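Local coordinates for putative isomerase (Streptomyces coelicolor A3, PDB 2OQH), which probably catalyses the dehydration of D-glucarate to 5-dehydro-4-deoxy-D-glucarate, as a barrel enzyme of the enolase superfamily, at residues 264-273 against 292-301; 304-314 against 345-355. One frame throughout, in Å; residues are numbered along the deposited sequence.

Contact 1 (264-273 against 292-301)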
loop_
_atom_site.group_PDB
_atom_site.type_symbol
_atom_site.label_atom_id
_atom_site.label_comp_id
_atom_site.label_asym_id
_atom_site.label_seq_id
_atom_site.Cartn_x
_atom_site.Cartn_y
_atom_site.Cartn_z
ATOM N N VAL A 264 17.190 -2.032 -8.083
ATOM C CA VAL A 264 15.913 -1.404 -8.411
ATOM C C VAL A 264 15.977 0.076 -8.794
ATOM O O VAL A 264 16.932 0.776 -8.464
ATOM C CB VAL A 264 14.926 -1.541 -7.232
ATOM C CG1 VAL A 264 14.766 -3.018 -6.835
ATOM C CG2 VAL A 264 15.426 -0.732 -6.047
ATOM N N ASP A 265 14.937 0.544 -9.481
ATOM C CA ASP A 265 14.842 1.939 -9.914
ATOM C C ASP A 265 13.704 2.654 -9.191
ATOM O O ASP A 265 13.696 3.880 -9.075
ATOM C CB ASP A 265 14.579 2.017 -11.421
ATOM C CG ASP A 265 15.640 1.310 -12.237
ATOM O OD1 ASP A 265 16.811 1.751 -12.188
ATOM O OD2 ASP A 265 15.304 0.317 -12.927
ATOM N N VAL A 266 12.737 1.874 -8.728
ATOM C CA VAL A 266 11.578 2.410 -8.033
ATOM C C VAL A 266 11.215 1.510 -6.860
ATOM O O VAL A 266 11.180 0.287 -7.002
ATOM C CB VAL A 266 10.352 2.488 -8.985
ATOM C CG1 VAL A 266 9.148 3.072 -8.252
ATOM C CG2 VAL A 266 10.695 3.326 -10.213
ATOM N N ILE A 267 10.950 2.110 -5.704
ATOM C CA ILE A 267 10.569 1.331 -4.536
ATOM C C ILE A 267 9.154 1.671 -4.083
ATOM O O ILE A 267 8.750 2.826 -4.113
ATOM C CB ILE A 267 11.518 1.570 -3.349
ATOM C CG1 ILE A 267 12.936 1.128 -3.717
ATOM C CG2 ILE A 267 11.034 0.786 -2.134
ATOM C CD1 ILE A 267 13.949 1.323 -2.603
ATOM N N HIS A 268 8.411 0.652 -3.669
ATOM C CA HIS A 268 7.047 0.828 -3.179
ATOM C C HIS A 268 7.043 1.002 -1.664
ATOM O O HIS A 268 7.534 0.144 -0.940
ATOM C CB HIS A 268 6.186 -0.400 -3.509
ATOM C CG HIS A 268 5.356 -0.259 -4.746
ATOM N ND1 HIS A 268 4.417 0.736 -4.905
ATOM C CD2 HIS A 268 5.303 -1.007 -5.870
ATOM C CE1 HIS A 268 3.820 0.595 -6.076
ATOM N NE2 HIS A 268 4.342 -0.456 -6.681
ATOM N N GLY A 269 6.501 2.112 -1.184
ATOM C CA GLY A 269 6.409 2.307 0.250
ATOM C C GLY A 269 5.121 1.629 0.682
ATOM O O GLY A 269 4.334 1.221 -0.168
ATOM N N ASP A 270 4.910 1.497 1.987
ATOM C CA ASP A 270 3.708 0.877 2.535
ATOM C C ASP A 270 3.860 0.884 4.047
ATOM O O ASP A 270 4.662 0.138 4.616
ATOM C CB ASP A 270 3.550 -0.565 2.030
ATOM C CG ASP A 270 2.324 -1.259 2.611
ATOM O OD1 ASP A 270 1.632 -0.661 3.463
ATOM O OD2 ASP A 270 2.050 -2.411 2.212
ATOM N N VAL A 271 3.084 1.745 4.688
ATOM C CA VAL A 271 3.129 1.891 6.132
ATOM C C VAL A 271 2.975 0.576 6.874
ATOM O O VAL A 271 3.664 0.316 7.858
ATOM C CB VAL A 271 2.033 2.864 6.608
ATOM C CG1 VAL A 271 1.908 2.819 8.129
ATOM C CG2 VAL A 271 2.366 4.262 6.144
ATOM N N TYR A 272 2.072 -0.259 6.382
ATOM C CA TYR A 272 1.782 -1.524 7.017
ATOM C C TYR A 272 2.855 -2.566 6.797
ATOM O O TYR A 272 2.956 -3.526 7.561
ATOM C CB TYR A 272 0.405 -1.984 6.541
ATOM C CG TYR A 272 -0.559 -0.841 6.730
ATOM C CD1 TYR A 272 -0.900 -0.415 8.013
ATOM C CD2 TYR A 272 -0.966 -0.061 5.652
ATOM C CE1 TYR A 272 -1.605 0.765 8.221
ATOM C CE2 TYR A 272 -1.676 1.134 5.848
ATOM C CZ TYR A 272 -1.986 1.541 7.139
ATOM O OH TYR A 272 -2.636 2.741 7.358
ATOM N N LYS A 273 3.676 -2.365 5.775
ATOM C CA LYS A 273 4.759 -3.292 5.488
ATOM C C LYS A 273 6.049 -2.846 6.199
ATOM O O LYS A 273 6.842 -3.675 6.643
ATOM C CB LYS A 273 4.972 -3.372 3.969
ATOM C CG LYS A 273 6.041 -4.356 3.512
ATOM C CD LYS A 273 6.139 -4.407 1.977
ATOM C CE LYS A 273 5.018 -5.221 1.347
ATOM N NZ LYS A 273 5.479 -6.582 0.957
ATOM N N LEU A 292 15.736 7.412 -6.740
ATOM C CA LEU A 292 14.805 6.326 -7.002
ATOM C C LEU A 292 13.397 6.880 -7.063
ATOM O O LEU A 292 13.082 7.854 -6.385
ATOM C CB LEU A 292 14.845 5.289 -5.878
ATOM C CG LEU A 292 16.157 4.598 -5.522
ATOM C CD1 LEU A 292 15.888 3.620 -4.392
ATOM C CD2 LEU A 292 16.732 3.886 -6.746
ATOM N N GLY A 293 12.553 6.273 -7.886
ATOM C CA GLY A 293 11.175 6.699 -7.928
ATOM C C GLY A 293 10.549 6.019 -6.721
ATOM O O GLY A 293 11.170 5.137 -6.120
HETATM N N MSE A 294 9.343 6.426 -6.341
HETATM C CA MSE A 294 8.655 5.810 -5.209
HETATM C C MSE A 294 7.153 5.879 -5.425
HETATM O O MSE A 294 6.650 6.790 -6.071
HETATM C CB MSE A 294 8.991 6.518 -3.886
HETATM C CG MSE A 294 8.281 5.905 -2.670
HETATM SE SE MSE A 294 8.534 6.851 -0.981
HETATM C CE MSE A 294 7.937 5.450 0.215
ATOM N N ASN A 295 6.444 4.901 -4.883
ATOM C CA ASN A 295 4.992 4.858 -4.989
ATOM C C ASN A 295 4.550 4.072 -3.766
ATOM O O ASN A 295 5.393 3.603 -3.004
ATOM C CB ASN A 295 4.585 4.135 -6.277
ATOM C CG ASN A 295 3.181 4.495 -6.740
ATOM O OD1 ASN A 295 2.546 5.416 -6.210
ATOM N ND2 ASN A 295 2.693 3.773 -7.747
ATOM N N LEU A 296 3.247 3.937 -3.552
ATOM C CA LEU A 296 2.784 3.159 -2.417
ATOM C C LEU A 296 2.121 1.878 -2.885
ATOM O O LEU A 296 1.415 1.853 -3.895
ATOM C CB LEU A 296 1.812 3.960 -1.548
ATOM C CG LEU A 296 2.390 5.130 -0.744
ATOM C CD1 LEU A 296 1.312 5.679 0.175
ATOM C CD2 LEU A 296 3.605 4.674 0.066
ATOM N N HIS A 297 2.375 0.806 -2.147
ATOM C CA HIS A 297 1.811 -0.500 -2.437
ATOM C C HIS A 297 0.572 -0.675 -1.570
ATOM O O HIS A 297 0.528 -0.187 -0.445
ATOM C CB HIS A 297 2.840 -1.584 -2.110
ATOM C CG HIS A 297 2.286 -2.974 -2.116
ATOM N ND1 HIS A 297 1.877 -3.618 -0.968
ATOM C CD2 HIS A 297 2.089 -3.849 -3.128
ATOM C CE1 HIS A 297 1.457 -4.833 -1.274
ATOM N NE2 HIS A 297 1.576 -4.996 -2.580
ATOM N N SER A 298 -0.434 -1.370 -2.089
ATOM C CA SER A 298 -1.655 -1.587 -1.319
ATOM C C SER A 298 -1.852 -3.046 -0.934
ATOM O O SER A 298 -1.768 -3.941 -1.778
ATOM C CB SER A 298 -2.878 -1.115 -2.102
ATOM O OG SER A 298 -4.054 -1.530 -1.439
ATOM N N GLY A 299 -2.104 -3.276 0.351
ATOM C CA GLY A 299 -2.324 -4.625 0.837
ATOM C C GLY A 299 -3.757 -4.802 1.310
ATOM O O GLY A 299 -4.003 -5.515 2.281
ATOM N N GLY A 300 -4.698 -4.145 0.630
ATOM C CA GLY A 300 -6.107 -4.241 0.992
ATOM C C GLY A 300 -6.607 -3.217 2.005
ATOM O O GLY A 300 -7.622 -3.439 2.672
ATOM N N GLU A 301 -5.920 -2.089 2.125
ATOM C CA GLU A 301 -6.325 -1.062 3.073
ATOM C C GLU A 301 -7.754 -0.589 2.866
ATOM O O GLU A 301 -8.200 -0.431 1.731
ATOM C CB GLU A 301 -5.422 0.171 2.972
ATOM C CG GLU A 301 -3.979 -0.053 3.341
ATOM C CD GLU A 301 -3.253 -0.872 2.309
ATOM O OE1 GLU A 301 -3.435 -0.589 1.107
ATOM O OE2 GLU A 301 -2.497 -1.784 2.698
#

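Contact 2 (304-314 against 345-355)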
loop_
_atom_site.group_PDB
_atom_site.type_symbol
_atom_site.label_atom_id
_atom_site.label_comp_id
_atom_site.label_asym_id
_atom_site.label_seq_id
_atom_site.Cartn_x
_atom_site.Cartn_y
_atom_site.Cartn_z
ATOM N N ILE A 304 -9.643 3.635 7.201
ATOM C CA ILE A 304 -8.665 4.142 8.158
ATOM C C ILE A 304 -7.242 4.035 7.596
ATOM O O ILE A 304 -6.502 5.017 7.579
ATOM C CB ILE A 304 -8.761 3.383 9.497
ATOM C CG1 ILE A 304 -10.162 3.570 10.094
ATOM C CG2 ILE A 304 -7.708 3.903 10.476
ATOM C CD1 ILE A 304 -10.405 2.755 11.358
ATOM N N ALA A 305 -6.881 2.849 7.117
ATOM C CA ALA A 305 -5.551 2.622 6.559
ATOM C C ALA A 305 -5.279 3.543 5.371
ATOM O O ALA A 305 -4.213 4.167 5.290
ATOM C CB ALA A 305 -5.403 1.166 6.144
ATOM N N THR A 306 -6.239 3.628 4.455
ATOM C CA THR A 306 -6.092 4.484 3.288
ATOM C C THR A 306 -5.901 5.939 3.711
ATOM O O THR A 306 -5.137 6.677 3.096
ATOM C CB THR A 306 -7.324 4.397 2.360
ATOM O OG1 THR A 306 -7.442 3.067 1.846
ATOM C CG2 THR A 306 -7.188 5.369 1.199
ATOM N N ALA A 307 -6.601 6.345 4.767
ATOM C CA ALA A 307 -6.498 7.709 5.276
ATOM C C ALA A 307 -5.056 8.008 5.709
ATOM O O ALA A 307 -4.526 9.087 5.440
ATOM C CB ALA A 307 -7.456 7.899 6.455
ATOM N N ALA A 308 -4.429 7.049 6.381
ATOM C CA ALA A 308 -3.050 7.215 6.830
ATOM C C ALA A 308 -2.142 7.377 5.606
ATOM O O ALA A 308 -1.266 8.238 5.581
ATOM C CB ALA A 308 -2.625 6.014 7.654
ATOM N N HIS A 309 -2.364 6.550 4.589
ATOM C CA HIS A 309 -1.567 6.619 3.371
ATOM C C HIS A 309 -1.732 7.952 2.644
ATOM O O HIS A 309 -0.763 8.514 2.131
ATOM C CB HIS A 309 -1.932 5.468 2.431
ATOM C CG HIS A 309 -1.153 4.216 2.682
ATOM N ND1 HIS A 309 -0.069 4.175 3.532
ATOM C CD2 HIS A 309 -1.261 2.978 2.148
ATOM C CE1 HIS A 309 0.462 2.964 3.507
ATOM N NE2 HIS A 309 -0.243 2.220 2.676
ATOM N N LEU A 310 -2.964 8.456 2.612
ATOM C CA LEU A 310 -3.254 9.721 1.951
ATOM C C LEU A 310 -2.507 10.870 2.615
ATOM O O LEU A 310 -2.072 11.795 1.938
ATOM C CB LEU A 310 -4.765 9.990 1.966
ATOM C CG LEU A 310 -5.561 9.003 1.111
ATOM C CD1 LEU A 310 -7.069 9.185 1.316
ATOM C CD2 LEU A 310 -5.184 9.226 -0.342
ATOM N N ALA A 311 -2.364 10.808 3.938
ATOM C CA ALA A 311 -1.645 11.852 4.667
ATOM C C ALA A 311 -0.171 11.806 4.268
ATOM O O ALA A 311 0.477 12.837 4.103
ATOM C CB ALA A 311 -1.787 11.646 6.175
ATOM N N VAL A 312 0.353 10.598 4.103
ATOM C CA VAL A 312 1.744 10.456 3.719
ATOM C C VAL A 312 1.968 10.989 2.309
ATOM O O VAL A 312 2.851 11.813 2.091
ATOM C CB VAL A 312 2.198 8.994 3.812
ATOM C CG1 VAL A 312 3.632 8.859 3.315
ATOM C CG2 VAL A 312 2.110 8.530 5.265
ATOM N N VAL A 313 1.154 10.542 1.358
ATOM C CA VAL A 313 1.298 10.997 -0.019
ATOM C C VAL A 313 1.177 12.513 -0.113
ATOM O O VAL A 313 1.988 13.180 -0.761
ATOM C CB VAL A 313 0.231 10.359 -0.940
ATOM C CG1 VAL A 313 0.325 10.964 -2.334
ATOM C CG2 VAL A 313 0.427 8.851 -1.008
ATOM N N SER A 314 0.164 13.049 0.556
ATOM C CA SER A 314 -0.113 14.479 0.561
ATOM C C SER A 314 1.072 15.337 1.009
ATOM O O SER A 314 1.298 16.421 0.473
ATOM C CB SER A 314 -1.326 14.755 1.464
ATOM O OG SER A 314 -1.637 16.137 1.516
ATOM N N LEU A 345 -8.208 10.242 -4.997
ATOM C CA LEU A 345 -8.727 10.261 -3.634
ATOM C C LEU A 345 -8.367 11.600 -3.016
ATOM O O LEU A 345 -7.253 12.090 -3.189
ATOM C CB LEU A 345 -8.107 9.142 -2.796
ATOM C CG LEU A 345 -8.632 7.725 -3.021
ATOM C CD1 LEU A 345 -7.693 6.716 -2.386
ATOM C CD2 LEU A 345 -10.019 7.600 -2.426
ATOM N N ARG A 346 -9.313 12.204 -2.310
ATOM C CA ARG A 346 -9.042 13.484 -1.674
ATOM C C ARG A 346 -8.523 13.213 -0.270
ATOM O O ARG A 346 -9.019 12.329 0.427
ATOM C CB ARG A 346 -10.311 14.342 -1.618
ATOM C CG ARG A 346 -10.074 15.750 -1.073
ATOM C CD ARG A 346 -11.289 16.633 -1.298
ATOM N NE ARG A 346 -12.427 16.198 -0.494
ATOM C CZ ARG A 346 -13.685 16.559 -0.721
ATOM N NH1 ARG A 346 -13.967 17.366 -1.738
ATOM N NH2 ARG A 346 -14.655 16.117 0.074
ATOM N N VAL A 347 -7.513 13.969 0.138
ATOM C CA VAL A 347 -6.935 13.799 1.463
ATOM C C VAL A 347 -7.849 14.399 2.532
ATOM O O VAL A 347 -8.161 15.592 2.485
ATOM C CB VAL A 347 -5.564 14.494 1.553
ATOM C CG1 VAL A 347 -4.883 14.114 2.854
ATOM C CG2 VAL A 347 -4.700 14.108 0.358
ATOM N N PRO A 348 -8.301 13.579 3.501
ATOM C CA PRO A 348 -9.180 14.042 4.582
ATOM C C PRO A 348 -8.652 15.329 5.213
ATOM O O PRO A 348 -7.448 15.599 5.161
ATOM C CB PRO A 348 -9.181 12.858 5.545
ATOM C CG PRO A 348 -9.136 11.692 4.600
ATOM C CD PRO A 348 -8.083 12.122 3.594
ATOM N N SER A 349 -9.539 16.121 5.815
ATOM C CA SER A 349 -9.129 17.402 6.395
ATOM C C SER A 349 -9.160 17.597 7.913
ATOM O O SER A 349 -8.439 18.454 8.441
ATOM C CB SER A 349 -9.942 18.527 5.741
ATOM O OG SER A 349 -11.336 18.259 5.817
ATOM N N GLY A 350 -9.977 16.827 8.622
ATOM C CA GLY A 350 -10.065 17.002 10.065
ATOM C C GLY A 350 -8.817 16.694 10.876
ATOM O O GLY A 350 -7.778 16.314 10.319
ATOM N N PRO A 351 -8.879 16.871 12.210
ATOM C CA PRO A 351 -7.718 16.588 13.061
ATOM C C PRO A 351 -7.355 15.112 12.931
ATOM O O PRO A 351 -8.198 14.289 12.573
ATOM C CB PRO A 351 -8.221 16.933 14.463
ATOM C CG PRO A 351 -9.255 18.009 14.204
ATOM C CD PRO A 351 -9.982 17.457 12.998
ATOM N N GLY A 352 -6.106 14.776 13.234
ATOM C CA GLY A 352 -5.688 13.391 13.129
ATOM C C GLY A 352 -5.853 12.902 11.705
ATOM O O GLY A 352 -5.597 13.651 10.766
ATOM N N LEU A 353 -6.295 11.659 11.543
ATOM C CA LEU A 353 -6.483 11.075 10.219
ATOM C C LEU A 353 -7.656 11.696 9.468
ATOM O O LEU A 353 -7.783 11.528 8.256
ATOM C CB LEU A 353 -6.701 9.564 10.331
ATOM C CG LEU A 353 -5.543 8.721 10.865
ATOM C CD1 LEU A 353 -6.008 7.282 11.042
ATOM C CD2 LEU A 353 -4.358 8.793 9.904
ATOM N N GLY A 354 -8.511 12.411 10.196
ATOM C CA GLY A 354 -9.663 13.044 9.578
ATOM C C GLY A 354 -10.819 12.095 9.321
ATOM O O GLY A 354 -11.571 12.276 8.362
ATOM N N VAL A 355 -10.969 11.080 10.166
ATOM C CA VAL A 355 -12.054 10.115 10.006
ATOM C C VAL A 355 -12.694 9.771 11.346
ATOM O O VAL A 355 -12.037 9.814 12.388
ATOM C CB VAL A 355 -11.558 8.807 9.353
ATOM C CG1 VAL A 355 -10.929 9.108 8.003
ATOM C CG2 VAL A 355 -10.562 8.108 10.272
HETATM O O HOH W 1 -5.465 11.591 6.858
#

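Contact 1 (264-273 against 292-301)
Val-266 to Gly-269 lie alongside Gly-293 to Leu-296 as neighbouring parallel strands, laced by five backbone hydrogen bonds that run from Gly-293 N to Asp-265 O at one end to His-297 N to Gly-269 O at the other. Packing is tightest on the face of Ile-267 and Met-294. Here the Ile-267 CD1 methyl presses on Leu-292 CD1 at 3.5 Å, while the extended selenomethionine chain of Met-294 lays its CE 3.5 Å from Gly-269 CA, a close approach possible because glycine has no side chain. Leu-296 CD2 leans on the same glycine, 3.5 Å from its carbonyl carbon. On the other face the His-268 ring and the Asn-295 amide run side by side, their planes 23° apart, with Asn-295 ND2 held by Tyr-221 and Ala-322. Beyond the strands the contact loosens on the side of His-297 to Gly-300, which is partly exposed loop, whereas Asp-270 stays buried as the N-cap of a short helix. There His-297 ND1 meets Asp-270 OD2 in a straight but weak bond of 3.4 Å at the ring edge. A histidine and an aspartate facing each other past consecutive barrel strands are consistent with the His-Asp dyad of the mandelate racemase branch of the enolase superfamily.

Contact 2 (304-314 against 345-355)
Apolar packing joins helix 303-315 of the barrel, through Ile-304, Ala-307 and Leu-310, to the end of strand 344-346 at Leu-345 and to the loop after it, with Leu-353 and Val-355. Leu-310 does much of the joining: with CG beside the backbone N (chi1 -67°), its two methyls meet different parts of the opposing chain. CD2 lies 3.8 Å from Leu-345 CB, and CD1 meets the Pro-348 ring at CD, 3.9 Å away. An alanine in place of Leu-310 would lack both methyls and is likely to open a gap between Leu-345 and Pro-348, leaving the loop less firmly held to the helix. One helical turn beyond Leu-310, Ser-314 CB meets Val-347 CG2 at 3.6 Å; the Ser-314 hydroxyl bonds to Arg-125 O. At the other end of the contact, a type II' turn from Pro-351 to Gly-354 presents Leu-353 to the helix, and Asp-106 accepts a bond from the Leu-353 backbone N. Leu-353 forks over the helix surface, CD1 reaching Ile-304 CG2 at 3.8 Å and CD2 reaching Ala-308 CA at 3.7 Å, while the small Ala-307 receives Val-355 CG1 on its CB. No direct hydrogen bond joins the two segments; one water donates to both Ala-307 O (3.0 Å) and Leu-353 O (2.7 Å). The loop is therefore fixed to the helix chiefly by the fit of aliphatic groups, with that water linking two backbone carbonyls.

Contact 1 is complete before contact 2 begins along the chain, and their centres lie about 17 Å apart within one barrel domain. Strand 293-296 is followed by helix 303-315, so the second half of contact 1 leads directly into the first half of contact 2. They also meet in space: Tyr-272 OH probably bonds to Ala-305 O, and Leu-296 CD1 packs on Val-313 CG2 at 3.5 Å. Both reach the same curled sheet, contact 1 through two adjacent parallel strands and contact 2 through strand 344-346, which pairs antiparallel with strand 127-134. Helix 303-315 thus lies between the probable active-site end of contact 1 and the loop that follows strand 344-346 in contact 2.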